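Local atomic coordinates of transaminase (PDB entry 5G0A), a protein that probably transfers amino groups between amines and keto compounds with S selectivity, using pyridoxal-5'-phosphate as cofactor. Residues D42-P47 and L64-Q69; R51-F56 and D455-A460; A132-N137 and A318-H323; R162-G167 and G435-T440; G243-P248 and L404-T409. All blocks are in the same frame, centred on the assembly; numbering follows the deposited sequence.

Contact 1: D42-P47 and L64-Q69; sequences DYLIMP and LGQKNQ. Unlike the reference sequence in segment 64-69: Gln-69 (reference Pro).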
# COMPACT_ATOMS: atom_id res chain seq x y z
N ASP B 42 41.85 12.05 -14.35
CA ASP B 42 40.56 12.53 -14.87
C ASP B 42 40.24 12.06 -16.29
O ASP B 42 39.32 12.56 -16.93
CB ASP B 42 40.47 14.06 -14.74
CG ASP B 42 40.27 14.47 -13.32
OD1 ASP B 42 39.15 14.26 -12.79
OD2 ASP B 42 41.23 14.97 -12.72
N TYR B 43 40.98 11.05 -16.74
CA TYR B 43 40.88 10.58 -18.12
C TYR B 43 40.37 9.14 -18.29
O TYR B 43 40.71 8.26 -17.51
CB TYR B 43 42.23 10.76 -18.82
CG TYR B 43 42.48 12.20 -19.20
CD1 TYR B 43 43.07 13.09 -18.30
CD2 TYR B 43 42.10 12.68 -20.45
CE1 TYR B 43 43.28 14.42 -18.64
CE2 TYR B 43 42.31 14.00 -20.80
CZ TYR B 43 42.90 14.86 -19.90
OH TYR B 43 43.07 16.20 -20.27
N LEU B 44 39.54 8.96 -19.31
CA LEU B 44 39.15 7.64 -19.81
C LEU B 44 39.96 7.38 -21.09
O LEU B 44 40.14 8.28 -21.90
CB LEU B 44 37.66 7.61 -20.15
CG LEU B 44 36.74 8.30 -19.11
CD1 LEU B 44 35.28 8.24 -19.57
CD2 LEU B 44 36.92 7.75 -17.70
N ILE B 45 40.42 6.15 -21.25
CA ILE B 45 41.25 5.79 -22.40
C ILE B 45 40.50 4.72 -23.17
O ILE B 45 40.16 3.68 -22.62
CB ILE B 45 42.67 5.33 -21.98
CG1 ILE B 45 43.44 6.46 -21.28
CG2 ILE B 45 43.48 4.86 -23.19
CD1 ILE B 45 43.31 6.49 -19.78
N MET B 46 40.25 4.97 -24.45
CA MET B 46 39.63 3.99 -25.31
C MET B 46 40.64 2.97 -25.86
O MET B 46 41.85 3.16 -25.72
CB MET B 46 38.88 4.70 -26.44
CG MET B 46 37.82 5.67 -25.93
SD MET B 46 36.83 6.37 -27.24
CE MET B 46 35.82 4.97 -27.75
N PRO B 47 40.15 1.87 -26.47
CA PRO B 47 41.10 0.84 -26.92
C PRO B 47 42.11 1.36 -27.96
O PRO B 47 43.20 0.84 -28.03
CB PRO B 47 40.20 -0.21 -27.57
CG PRO B 47 38.86 -0.06 -26.89
CD PRO B 47 38.74 1.40 -26.53
N LEU B 64 38.68 10.54 -5.56
CA LEU B 64 40.14 10.49 -5.41
C LEU B 64 40.90 10.58 -6.73
O LEU B 64 42.13 10.74 -6.73
CB LEU B 64 40.53 9.21 -4.67
CG LEU B 64 41.82 9.27 -3.83
CD1 LEU B 64 41.55 10.03 -2.53
CD2 LEU B 64 42.27 7.86 -3.55
N GLY B 65 40.19 10.47 -7.85
CA GLY B 65 40.81 10.24 -9.15
C GLY B 65 40.77 8.77 -9.57
O GLY B 65 40.73 7.86 -8.75
N GLN B 66 40.79 8.55 -10.88
CA GLN B 66 40.74 7.22 -11.44
C GLN B 66 42.04 6.49 -11.20
O GLN B 66 43.12 7.04 -11.47
CB GLN B 66 40.54 7.29 -12.95
CG GLN B 66 39.15 7.77 -13.39
CD GLN B 66 38.13 6.65 -13.43
OE1 GLN B 66 38.45 5.48 -13.14
NE2 GLN B 66 36.90 6.99 -13.80
N LYS B 67 41.93 5.25 -10.74
CA LYS B 67 43.11 4.34 -10.67
C LYS B 67 44.25 4.95 -9.87
O LYS B 67 45.41 5.05 -10.31
CB LYS B 67 43.54 3.91 -12.09
CG LYS B 67 44.40 2.64 -12.14
CD LYS B 67 44.82 2.28 -13.56
CE LYS B 67 45.95 3.17 -14.08
NZ LYS B 67 45.87 3.28 -15.58
N ASN B 68 43.90 5.39 -8.67
CA ASN B 68 44.90 5.87 -7.74
C ASN B 68 45.80 4.71 -7.33
O ASN B 68 45.33 3.67 -6.85
CB ASN B 68 44.22 6.49 -6.52
CG ASN B 68 45.22 6.89 -5.45
OD1 ASN B 68 45.63 6.06 -4.64
ND2 ASN B 68 45.58 8.16 -5.41
N GLN B 69 47.11 4.90 -7.51
CA GLN B 69 48.07 3.84 -7.25
C GLN B 69 48.12 3.38 -5.81
O GLN B 69 48.27 2.18 -5.55
CB GLN B 69 49.46 4.26 -7.74
CG GLN B 69 49.45 4.49 -9.24
CD GLN B 69 48.92 3.29 -10.01
OE1 GLN B 69 47.87 3.35 -10.66
NE2 GLN B 69 49.63 2.16 -9.89
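Leu-44 and Gln-66 meet with a methyl group against an amide: CD2 of Leu-44 lies 4.0 Å from NE2 of Gln-66, and the two side chains cross obliquely. At that distance the touch is van der Waals packing, and no hydrogen bond joins the two segments. The backbone takes a looser part, with Tyr-43 O 4.4 Å from CG of Gln-66. The glutamine chain starts toward strand 43-45 and then bends (chi2 -84°), which turns its amide end onto the leucine methyl. Beyond this first shell, the amide is held from elsewhere: its OE1 accepts from OG1 of Thr-39 and also from the backbone N of Phe-84 of the second subunit. That oxygen therefore ties the loop to its own chain and to the neighbouring one, while Leu-44 itself packs on Tyr-89 of the second subunit. A further bond joins the backbones of Gln-66 and Gly-41. At Gly-65 (phi 98°) a CB would press on the carbonyl oxygen of Leu-64. Strand 43-45 runs antiparallel between strands 38-40 and 51-54 of the small mixed sheet, and segment 64-69 leads into helix 69-78, where Asn-68 is the N-cap and its OD1 accepts from Val-71 N.

Contact 2: R51-F56 and D455-A460; sequences RLLDFF and DKAMDA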
# COMPACT_ATOMS: atom_id res chain seq x y z
N ARG B 51 41.84 9.65 -25.66
CA ARG B 51 41.72 10.08 -24.27
C ARG B 51 40.58 11.06 -24.13
O ARG B 51 40.42 11.96 -24.95
CB ARG B 51 43.01 10.75 -23.78
CG ARG B 51 44.22 9.83 -23.65
CD ARG B 51 45.33 10.62 -23.00
NE ARG B 51 45.50 10.27 -21.59
CZ ARG B 51 45.71 11.14 -20.61
NH1 ARG B 51 45.75 12.45 -20.84
NH2 ARG B 51 45.87 10.69 -19.37
N LEU B 52 39.79 10.89 -23.07
CA LEU B 52 38.59 11.71 -22.85
C LEU B 52 38.67 12.30 -21.46
O LEU B 52 38.84 11.57 -20.48
CB LEU B 52 37.31 10.85 -22.98
CG LEU B 52 37.09 10.10 -24.31
CD1 LEU B 52 35.94 9.10 -24.20
CD2 LEU B 52 36.87 11.07 -25.48
N LEU B 53 38.62 13.63 -21.36
CA LEU B 53 38.66 14.28 -20.06
C LEU B 53 37.24 14.26 -19.48
O LEU B 53 36.29 14.77 -20.08
CB LEU B 53 39.17 15.73 -20.19
CG LEU B 53 39.13 16.58 -18.92
CD1 LEU B 53 39.95 15.98 -17.77
CD2 LEU B 53 39.60 18.01 -19.24
N ASP B 54 37.08 13.63 -18.32
CA ASP B 54 35.74 13.28 -17.84
C ASP B 54 35.24 14.28 -16.79
O ASP B 54 35.51 14.12 -15.61
CB ASP B 54 35.77 11.86 -17.24
CG ASP B 54 34.40 11.39 -16.80
OD1 ASP B 54 33.38 12.00 -17.20
OD2 ASP B 54 34.35 10.41 -16.04
N PHE B 55 34.51 15.31 -17.23
CA PHE B 55 33.96 16.26 -16.27
C PHE B 55 32.53 15.90 -15.82
O PHE B 55 31.75 16.78 -15.43
CB PHE B 55 34.12 17.73 -16.73
CG PHE B 55 35.33 18.41 -16.14
CD1 PHE B 55 36.60 17.85 -16.30
CD2 PHE B 55 35.21 19.59 -15.41
CE1 PHE B 55 37.73 18.44 -15.74
CE2 PHE B 55 36.33 20.20 -14.86
CZ PHE B 55 37.59 19.62 -15.02
N PHE B 56 32.22 14.60 -15.88
CA PHE B 56 31.14 14.02 -15.05
C PHE B 56 31.71 13.27 -13.86
O PHE B 56 30.95 12.96 -12.93
CB PHE B 56 30.29 13.04 -15.84
CG PHE B 56 29.51 13.68 -16.95
CD1 PHE B 56 28.29 14.29 -16.70
CD2 PHE B 56 30.01 13.68 -18.25
CE1 PHE B 56 27.57 14.88 -17.72
CE2 PHE B 56 29.29 14.26 -19.28
CZ PHE B 56 28.07 14.87 -19.02
N ASP B 455 40.94 24.24 -17.07
CA ASP B 455 41.03 25.15 -18.24
C ASP B 455 40.57 24.49 -19.53
O ASP B 455 39.83 25.09 -20.31
CB ASP B 455 42.46 25.68 -18.42
CG ASP B 455 42.87 26.66 -17.33
OD1 ASP B 455 42.01 27.08 -16.52
OD2 ASP B 455 44.06 27.01 -17.27
N LYS B 456 40.99 23.24 -19.76
CA LYS B 456 40.58 22.49 -20.94
C LYS B 456 39.07 22.24 -20.98
O LYS B 456 38.44 22.35 -22.03
CB LYS B 456 41.37 21.17 -21.03
CG LYS B 456 40.97 20.25 -22.18
CD LYS B 456 41.97 19.12 -22.37
CE LYS B 456 41.38 17.98 -23.18
NZ LYS B 456 42.32 16.82 -23.21
N ALA B 457 38.49 21.91 -19.83
CA ALA B 457 37.07 21.66 -19.76
C ALA B 457 36.27 22.94 -20.01
O ALA B 457 35.29 22.94 -20.76
CB ALA B 457 36.71 21.02 -18.42
N MET B 458 36.72 24.04 -19.41
CA MET B 458 36.01 25.32 -19.55
C MET B 458 36.11 25.87 -20.97
O MET B 458 35.15 26.46 -21.49
CB MET B 458 36.52 26.33 -18.53
CG MET B 458 36.17 26.00 -17.08
SD MET B 458 34.40 26.00 -16.72
CE MET B 458 34.04 24.25 -16.58
N ASP B 459 37.25 25.67 -21.61
CA ASP B 459 37.41 25.93 -23.04
C ASP B 459 36.39 25.19 -23.90
O ASP B 459 35.77 25.79 -24.78
CB ASP B 459 38.83 25.58 -23.49
CG ASP B 459 39.75 26.78 -23.52
OD1 ASP B 459 39.53 27.67 -24.38
OD2 ASP B 459 40.69 26.84 -22.70
N ALA B 460 36.21 23.89 -23.64
CA ALA B 460 35.28 23.09 -24.42
C ALA B 460 33.85 23.57 -24.22
O ALA B 460 33.06 23.54 -25.16
CB ALA B 460 35.39 21.61 -24.05
O HOH W 1 40.90 14.78 -24.28
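A strand-on-helix interface joins segment 51-56, on strand 51-54 of the four-stranded mixed sheet, to segment 455-460, on the late helix 451-468. Its centre is a CH-pi contact between Ala-457 and Phe-55. The alanine CB of Ala-457 sits 3.5 Å from the centroid of the Phe-55 ring and only 5° off the ring normal, so the methyl group lies over the middle of the face. The even spread of distances bears this out, since all six ring carbons of Phe-55 are 3.7 to 3.9 Å from Ala-457 CB. At the edge of the same ring, in its plane, is CD1 of Leu-53.

The other branch of that leucine serves the helix: Leu-53 CD2 comes within 3.9 Å of Lys-456 CG, the two chains lying alongside with their tips pointing opposite ways. CD2 also approaches the alanine methyl, with 4.3 Å between Leu-53 CD2 and Ala-457 CB. In the fold this is the face of a sheet in which strand 51-54 pairs antiparallel with strand 43-45 and parallel with strand 431-432, while the helix also packs, through Met-458, on helix 353-374.

Lys-456 has CG anti to its backbone N (chi1 176°) and stays extended beyond it, which carries the ammonium along the leucine to the backbone at Arg-51, where the strand begins. There Lys-456 NZ donates to a water 2.7 Å away, and the water in turn donates to Arg-51 O. Tyr-43 OH is a second hydrogen-bond partner of NZ. Farther along the segment, Asp-54 OD1 accepts from Phe-56 N in an Asx turn, the donor standing 55° out of the carboxylate plane.

Contact 3: A132-N137 and A318-H323; sequences ARLYTN and AFMDKH. Unlike the reference sequence in segment 318-323: Ala-318 (reference Glu), Lys-322 (reference Arg).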
# COMPACT_ATOMS: atom_id res chain seq x y z
N ALA B 132 15.53 4.48 10.74
CA ALA B 132 14.72 5.64 11.17
C ALA B 132 13.34 5.16 11.61
O ALA B 132 12.82 5.57 12.64
CB ALA B 132 14.59 6.69 10.05
N ARG B 133 12.75 4.26 10.82
CA ARG B 133 11.41 3.73 11.15
C ARG B 133 11.41 2.88 12.40
O ARG B 133 10.50 3.01 13.23
CB ARG B 133 10.82 2.97 9.94
CG ARG B 133 10.52 3.93 8.81
CD ARG B 133 10.24 3.18 7.49
NE ARG B 133 9.44 4.01 6.60
CZ ARG B 133 9.57 4.06 5.28
NH1 ARG B 133 10.49 3.33 4.65
NH2 ARG B 133 8.75 4.86 4.58
N LEU B 134 12.44 2.04 12.57
CA LEU B 134 12.52 1.22 13.78
C LEU B 134 12.76 2.09 15.03
O LEU B 134 12.12 1.86 16.06
CB LEU B 134 13.62 0.16 13.69
CG LEU B 134 13.32 -1.05 12.79
CD1 LEU B 134 14.61 -1.77 12.42
CD2 LEU B 134 12.28 -2.03 13.36
N TYR B 135 13.67 3.05 14.92
CA TYR B 135 13.99 3.88 16.12
C TYR B 135 12.76 4.66 16.58
O TYR B 135 12.45 4.73 17.79
CB TYR B 135 15.15 4.84 15.78
CG TYR B 135 15.45 5.79 16.92
CD1 TYR B 135 16.19 5.37 18.02
CD2 TYR B 135 14.94 7.09 16.90
CE1 TYR B 135 16.44 6.24 19.07
CE2 TYR B 135 15.19 7.97 17.94
CZ TYR B 135 15.92 7.53 19.01
OH TYR B 135 16.14 8.43 20.04
N THR B 136 12.08 5.27 15.63
CA THR B 136 10.92 6.11 15.97
C THR B 136 9.67 5.27 16.18
O THR B 136 8.71 5.74 16.79
CB THR B 136 10.63 7.15 14.89
OG1 THR B 136 10.32 6.47 13.65
CG2 THR B 136 11.82 8.19 14.71
N ASN B 137 9.70 4.03 15.68
CA ASN B 137 8.47 3.17 15.60
C ASN B 137 7.35 3.90 14.84
O ASN B 137 6.18 3.91 15.28
CB ASN B 137 8.00 2.73 16.99
CG ASN B 137 7.01 1.56 16.95
OD1 ASN B 137 6.10 1.46 17.80
ND2 ASN B 137 7.19 0.66 15.99
N ALA B 318 22.53 3.69 20.38
CA ALA B 318 22.28 3.13 21.71
C ALA B 318 20.97 2.32 21.73
O ALA B 318 20.89 1.27 22.36
CB ALA B 318 22.24 4.25 22.76
N PHE B 319 19.98 2.80 20.98
CA PHE B 319 18.70 2.10 20.85
C PHE B 319 18.89 0.79 20.10
O PHE B 319 18.51 -0.28 20.59
CB PHE B 319 17.69 2.99 20.12
CG PHE B 319 16.45 2.25 19.70
CD1 PHE B 319 15.39 2.04 20.59
CD2 PHE B 319 16.33 1.75 18.39
CE1 PHE B 319 14.24 1.38 20.18
CE2 PHE B 319 15.18 1.08 17.99
CZ PHE B 319 14.13 0.89 18.88
N MET B 320 19.52 0.86 18.93
CA MET B 320 19.74 -0.37 18.14
C MET B 320 20.53 -1.41 18.92
O MET B 320 20.23 -2.61 18.87
CB MET B 320 20.42 -0.04 16.80
CG MET B 320 19.53 0.82 15.89
SD MET B 320 18.02 0.02 15.28
CE MET B 320 18.63 -1.31 14.22
N ASP B 321 21.51 -0.94 19.69
CA ASP B 321 22.35 -1.81 20.51
C ASP B 321 21.61 -2.65 21.55
O ASP B 321 22.14 -3.68 22.00
CB ASP B 321 23.40 -0.98 21.25
CG ASP B 321 24.64 -0.68 20.41
OD1 ASP B 321 24.79 -1.18 19.26
OD2 ASP B 321 25.49 0.07 20.93
N LYS B 322 20.42 -2.22 21.94
CA LYS B 322 19.63 -2.93 22.96
C LYS B 322 18.84 -4.11 22.40
O LYS B 322 18.20 -4.83 23.16
CB LYS B 322 18.67 -1.98 23.69
CG LYS B 322 19.37 -0.99 24.60
CD LYS B 322 18.38 0.06 25.08
CE LYS B 322 19.09 1.13 25.91
NZ LYS B 322 19.31 0.71 27.32
N HIS B 323 18.88 -4.30 21.08
CA HIS B 323 18.07 -5.34 20.43
C HIS B 323 18.90 -6.22 19.53
O HIS B 323 20.05 -5.89 19.20
CB HIS B 323 16.97 -4.65 19.61
CG HIS B 323 16.14 -3.70 20.41
ND1 HIS B 323 16.36 -2.33 20.40
CD2 HIS B 323 15.15 -3.91 21.29
CE1 HIS B 323 15.50 -1.75 21.21
NE2 HIS B 323 14.75 -2.68 21.76
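Phe-319 and Tyr-135 join two helix ends, 314-321 and 121-136, the latter closing in a Schellman motif with Asn-137 as its C-prime residue. Their rings form an offset edge-to-face pair, the tyrosine presenting its edge to the phenylalanine face with centroids 5.3 Å apart and planes at 86°. Followed outward, Phe-319 begins with CB at the edge of the tyrosine ring, near its plane and 3.5 Å from Tyr-135 CD1. CG and CD2 stay beside that same CD1. Farther along, Phe-319 CE2 reaches the helix backbone, 3.6 Å from Tyr-135 CA, and CZ at the tip comes to Leu-134 O. CG lies anti to the backbone N (chi1 168°), which sends the ring across to helix 121-136. Cutting Phe-319 back to an alanine is likely to leave the tyrosine edge without its aromatic face and to open a gap beside the backbone of Leu-134 and Tyr-135. The phenylalanine also packs on Leu-168 of the second subunit, and Leu-134 on Ser-166 of that subunit, so this pair of helix ends borders the subunit interface. A lighter apolar touch runs from Leu-134 CD1 to Met-320 CE at 4.4 Å. On one face of the Phe-319 ring, toward its rim, His-323 CE1 stands 3.5 Å above the plane.

Contact 4: R162-G167 and G435-T440; sequences RSYRSG and GVMPNT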
# COMPACT_ATOMS: atom_id res chain seq x y z
N ARG B 162 11.29 12.27 -11.69
CA ARG B 162 10.42 11.51 -12.60
C ARG B 162 11.17 10.63 -13.60
O ARG B 162 10.73 9.52 -13.94
CB ARG B 162 9.54 12.50 -13.38
CG ARG B 162 8.41 11.86 -14.15
CD ARG B 162 7.57 12.94 -14.80
NE ARG B 162 6.51 12.37 -15.63
CZ ARG B 162 5.96 12.99 -16.67
NH1 ARG B 162 6.40 14.19 -17.04
NH2 ARG B 162 4.97 12.39 -17.34
N SER B 163 12.31 11.14 -14.06
CA SER B 163 13.08 10.53 -15.13
C SER B 163 14.07 9.48 -14.66
O SER B 163 14.81 8.92 -15.46
CB SER B 163 13.85 11.63 -15.89
OG SER B 163 14.61 12.45 -15.01
N TYR B 164 14.08 9.19 -13.36
CA TYR B 164 15.05 8.26 -12.81
C TYR B 164 14.43 7.20 -11.91
O TYR B 164 15.09 6.72 -10.98
CB TYR B 164 16.18 9.04 -12.11
CG TYR B 164 17.19 9.56 -13.10
CD1 TYR B 164 18.27 8.76 -13.50
CD2 TYR B 164 17.05 10.82 -13.67
CE1 TYR B 164 19.19 9.22 -14.43
CE2 TYR B 164 17.98 11.29 -14.60
CZ TYR B 164 19.03 10.48 -14.98
OH TYR B 164 19.95 10.91 -15.90
N ARG B 165 13.20 6.80 -12.20
CA ARG B 165 12.51 5.83 -11.36
C ARG B 165 12.35 4.45 -12.02
O ARG B 165 11.40 3.73 -11.74
CB ARG B 165 11.15 6.41 -10.93
CG ARG B 165 11.26 7.54 -9.91
CD ARG B 165 9.89 8.15 -9.59
NE ARG B 165 8.89 7.11 -9.31
CZ ARG B 165 8.83 6.42 -8.17
NH1 ARG B 165 9.66 6.68 -7.18
NH2 ARG B 165 7.90 5.47 -8.03
N SER B 166 13.32 4.08 -12.87
CA SER B 166 13.38 2.72 -13.45
C SER B 166 12.17 2.29 -14.28
O SER B 166 11.92 1.09 -14.45
CB SER B 166 13.69 1.69 -12.37
OG SER B 166 14.87 2.08 -11.66
N GLY B 167 11.42 3.27 -14.77
CA GLY B 167 10.33 3.00 -15.72
C GLY B 167 10.84 2.97 -17.14
O GLY B 167 12.04 3.09 -17.40
N GLY B 435 25.07 17.53 -18.51
CA GLY B 435 24.16 17.42 -17.36
C GLY B 435 23.17 16.28 -17.46
O GLY B 435 23.04 15.63 -18.50
N VAL B 436 22.45 16.05 -16.36
CA VAL B 436 21.43 15.00 -16.30
C VAL B 436 20.02 15.54 -16.57
O VAL B 436 19.15 14.84 -17.10
CB VAL B 436 21.47 14.26 -14.95
CG1 VAL B 436 22.81 13.58 -14.77
CG2 VAL B 436 21.24 15.21 -13.79
N MET B 437 19.82 16.81 -16.21
CA MET B 437 18.57 17.51 -16.41
C MET B 437 18.70 18.34 -17.70
O MET B 437 19.81 18.68 -18.10
CB MET B 437 18.26 18.42 -15.21
CG MET B 437 17.96 17.66 -13.92
SD MET B 437 16.46 16.64 -13.92
CE MET B 437 17.12 14.98 -14.05
N PRO B 438 17.57 18.64 -18.35
CA PRO B 438 17.62 19.22 -19.70
C PRO B 438 18.12 20.67 -19.77
O PRO B 438 18.73 21.06 -20.78
CB PRO B 438 16.17 19.12 -20.17
CG PRO B 438 15.36 19.16 -18.92
CD PRO B 438 16.18 18.44 -17.89
N ASN B 439 17.87 21.46 -18.72
CA ASN B 439 18.29 22.88 -18.70
C ASN B 439 19.42 23.20 -17.73
O ASN B 439 19.68 24.37 -17.45
CB ASN B 439 17.11 23.79 -18.31
CG ASN B 439 15.89 23.54 -19.15
OD1 ASN B 439 15.93 23.63 -20.38
ND2 ASN B 439 14.77 23.24 -18.49
N THR B 440 20.09 22.17 -17.21
CA THR B 440 21.00 22.40 -16.11
C THR B 440 22.21 21.53 -16.26
O THR B 440 22.10 20.31 -16.32
CB THR B 440 20.34 22.08 -14.75
OG1 THR B 440 18.99 22.61 -14.73
CG2 THR B 440 21.15 22.67 -13.59
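The Tyr-164 ring meets segment 435-440 along its edge, where the methyl of Met-437 and the backbone O of Val-436 both lie near the ring plane. CE2 of Tyr-164 is 3.8 Å from Met-437 CE. At the tip, Tyr-164 OH stands 3.8 Å from Val-436 CB, the valine side chain set roughly perpendicular to the tyrosine. The methionine is bent at chi2 (-65°) and again at chi3, which folds its CE back toward both residues of the other loop. On the serine side, Met-437 CE lies 3.7 Å from Ser-163 OG. Around the tyrosine, His-410 makes an edge-to-face pair and Phe-25 meets it with planes at about 50°, while Val-328 of the second subunit packs against it. A serine in its place would probably deprive Met-437 CE of its ring neighbour, leaving it the Ser-163 contact, and open a gap beside Val-436. The tyrosine side chain is about 9 Å from the pyridoxal phosphate at the nearest atoms, in the second shell at most, with no contact to the cofactor. With no hydrogen bond across the segments, their mutual hold rests on van der Waals contact of methyl, ring and hydroxyl groups.

Contact 5: G243-P248 and L404-T409; sequences GSAMPP and LDRNFT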
# COMPACT_ATOMS: atom_id res chain seq x y z
N GLY B 243 18.96 15.67 -9.43
CA GLY B 243 17.93 16.73 -9.56
C GLY B 243 18.51 18.10 -9.87
O GLY B 243 17.77 19.02 -10.28
N SER B 244 19.81 18.25 -9.64
CA SER B 244 20.60 19.41 -10.14
C SER B 244 20.12 20.76 -9.62
O SER B 244 19.68 21.61 -10.40
CB SER B 244 20.64 19.42 -11.68
OG SER B 244 21.17 18.22 -12.18
N ALA B 245 20.21 20.95 -8.31
CA ALA B 245 19.70 22.15 -7.66
C ALA B 245 20.45 22.47 -6.38
O ALA B 245 20.99 21.57 -5.72
CB ALA B 245 18.20 22.02 -7.39
N MET B 246 20.51 23.75 -6.05
CA MET B 246 21.18 24.25 -4.86
C MET B 246 20.14 25.00 -4.04
O MET B 246 19.40 25.82 -4.58
CB MET B 246 22.31 25.21 -5.25
CG MET B 246 23.56 24.54 -5.78
SD MET B 246 24.46 23.67 -4.48
CE MET B 246 25.09 25.03 -3.48
N PRO B 247 20.07 24.72 -2.73
CA PRO B 247 19.03 25.37 -1.94
C PRO B 247 19.43 26.78 -1.51
O PRO B 247 20.62 27.10 -1.50
CB PRO B 247 18.92 24.47 -0.72
CG PRO B 247 20.30 23.93 -0.53
CD PRO B 247 20.95 23.89 -1.89
N PRO B 248 18.45 27.62 -1.14
CA PRO B 248 18.78 28.86 -0.45
C PRO B 248 19.47 28.51 0.86
O PRO B 248 19.07 27.54 1.52
CB PRO B 248 17.40 29.48 -0.16
CG PRO B 248 16.46 28.32 -0.15
CD PRO B 248 16.99 27.40 -1.21
N LEU B 404 9.04 21.53 -19.25
CA LEU B 404 8.87 20.52 -18.19
C LEU B 404 10.05 20.46 -17.23
O LEU B 404 9.91 19.94 -16.12
CB LEU B 404 8.56 19.13 -18.76
CG LEU B 404 7.11 18.71 -19.05
CD1 LEU B 404 7.07 17.46 -19.93
CD2 LEU B 404 6.29 18.49 -17.78
N ASP B 405 11.19 21.00 -17.64
CA ASP B 405 12.38 21.16 -16.78
C ASP B 405 12.65 19.85 -16.03
O ASP B 405 12.80 18.81 -16.67
CB ASP B 405 12.21 22.36 -15.84
CG ASP B 405 13.51 22.75 -15.13
OD1 ASP B 405 14.57 22.86 -15.79
OD2 ASP B 405 13.45 22.98 -13.90
N ARG B 406 12.66 19.87 -14.70
CA ARG B 406 13.06 18.70 -13.93
C ARG B 406 11.96 17.64 -13.87
O ARG B 406 12.16 16.56 -13.30
CB ARG B 406 13.55 19.11 -12.53
CG ARG B 406 14.87 19.90 -12.52
CD ARG B 406 15.08 20.60 -11.18
NE ARG B 406 16.35 21.34 -11.15
CZ ARG B 406 16.50 22.61 -11.53
NH1 ARG B 406 15.46 23.32 -11.97
NH2 ARG B 406 17.70 23.19 -11.45
N ASN B 407 10.81 17.94 -14.48
CA ASN B 407 9.72 16.97 -14.65
C ASN B 407 9.70 16.35 -16.05
O ASN B 407 8.73 15.70 -16.43
CB ASN B 407 8.35 17.59 -14.29
CG ASN B 407 8.07 17.57 -12.80
OD1 ASN B 407 8.55 16.69 -12.09
ND2 ASN B 407 7.29 18.54 -12.31
N PHE B 408 10.79 16.52 -16.80
CA PHE B 408 10.91 15.91 -18.13
C PHE B 408 11.08 14.40 -18.01
O PHE B 408 11.28 13.88 -16.91
CB PHE B 408 12.09 16.54 -18.93
CG PHE B 408 13.41 15.79 -18.77
CD1 PHE B 408 13.98 15.60 -17.52
CD2 PHE B 408 14.07 15.29 -19.90
CE1 PHE B 408 15.17 14.90 -17.39
CE2 PHE B 408 15.27 14.61 -19.77
CZ PHE B 408 15.82 14.41 -18.51
N THR B 409 10.98 13.69 -19.14
CA THR B 409 11.29 12.27 -19.19
C THR B 409 12.33 12.04 -20.30
O THR B 409 12.52 12.90 -21.17
CB THR B 409 10.06 11.38 -19.47
OG1 THR B 409 9.72 11.43 -20.86
CG2 THR B 409 8.85 11.80 -18.62
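Arg-406 leaves its backbone with CG anti to the carbonyl carbon, beside the backbone N (chi1 -68°), and stays extended as far as NE, reaching straight to the carbonyls of Gly-243 and Ser-244; the last torsion then turns the guanidinium. Here two loops of the class-III aminotransferase fold are joined, one between strand 231-236 and helix 251-262, the other leading toward helix 418-427. Arg-406 NE donates to Gly-243 O over 2.9 Å, nearly along the C=O axis, with the oxygen in the guanidinium plane. Arg-406 NH2 makes the straighter bond, 2.7 Å to Ser-244 O with 172° at the hydrogen, again in the guanidinium plane though tilted from that of the carbonyl. A weak third bond runs from NE to the same Ser-244 O. Two successive carbonyls thus grip one edge of the group and fix its rotation. Arg-406 CD also lies 3.2 Å from Gly-243 O. Ala-245 CB approaches at 4.2 Å from Arg-406 NE. Thr-440 and His-146 also pack against the arginine. Asp-405, whose OD1 accepts from Asn-439 ND2, probably helps to balance the positive charge: Asp-405 OD2 forms a salt bridge with Arg-406 NH1 at 2.8 Å, though the hydrogen bond within it is weak, bent to 119°.

Overall arrangement
Contacts 1 and 2 share the small mixed sheet: their strands 43-45 and 51-54 are neighbours, and their centres lie about 14 Å apart. Contacts 4 and 5 form a second group, about 8 Å between centres, linked by Arg-162 NH1 to Asn-407 O. Phe-56 packing on Gly-435 connects the groups. Contact 3 stands apart, about 34 to 46 Å from the other centres. Along the chain, contact 1 interlocks with contact 2, whose span encloses contacts 3, 4 and 5; contact 3 crosses contacts 4 and 5, and contact 5 falls within contact 4. In contact 2 the late helix 451-468 returns to strand 51-54. Contacts 1, 3, 4 and, through Thr-409, 5 reach the second subunit, and contacts 4 and 5 the third.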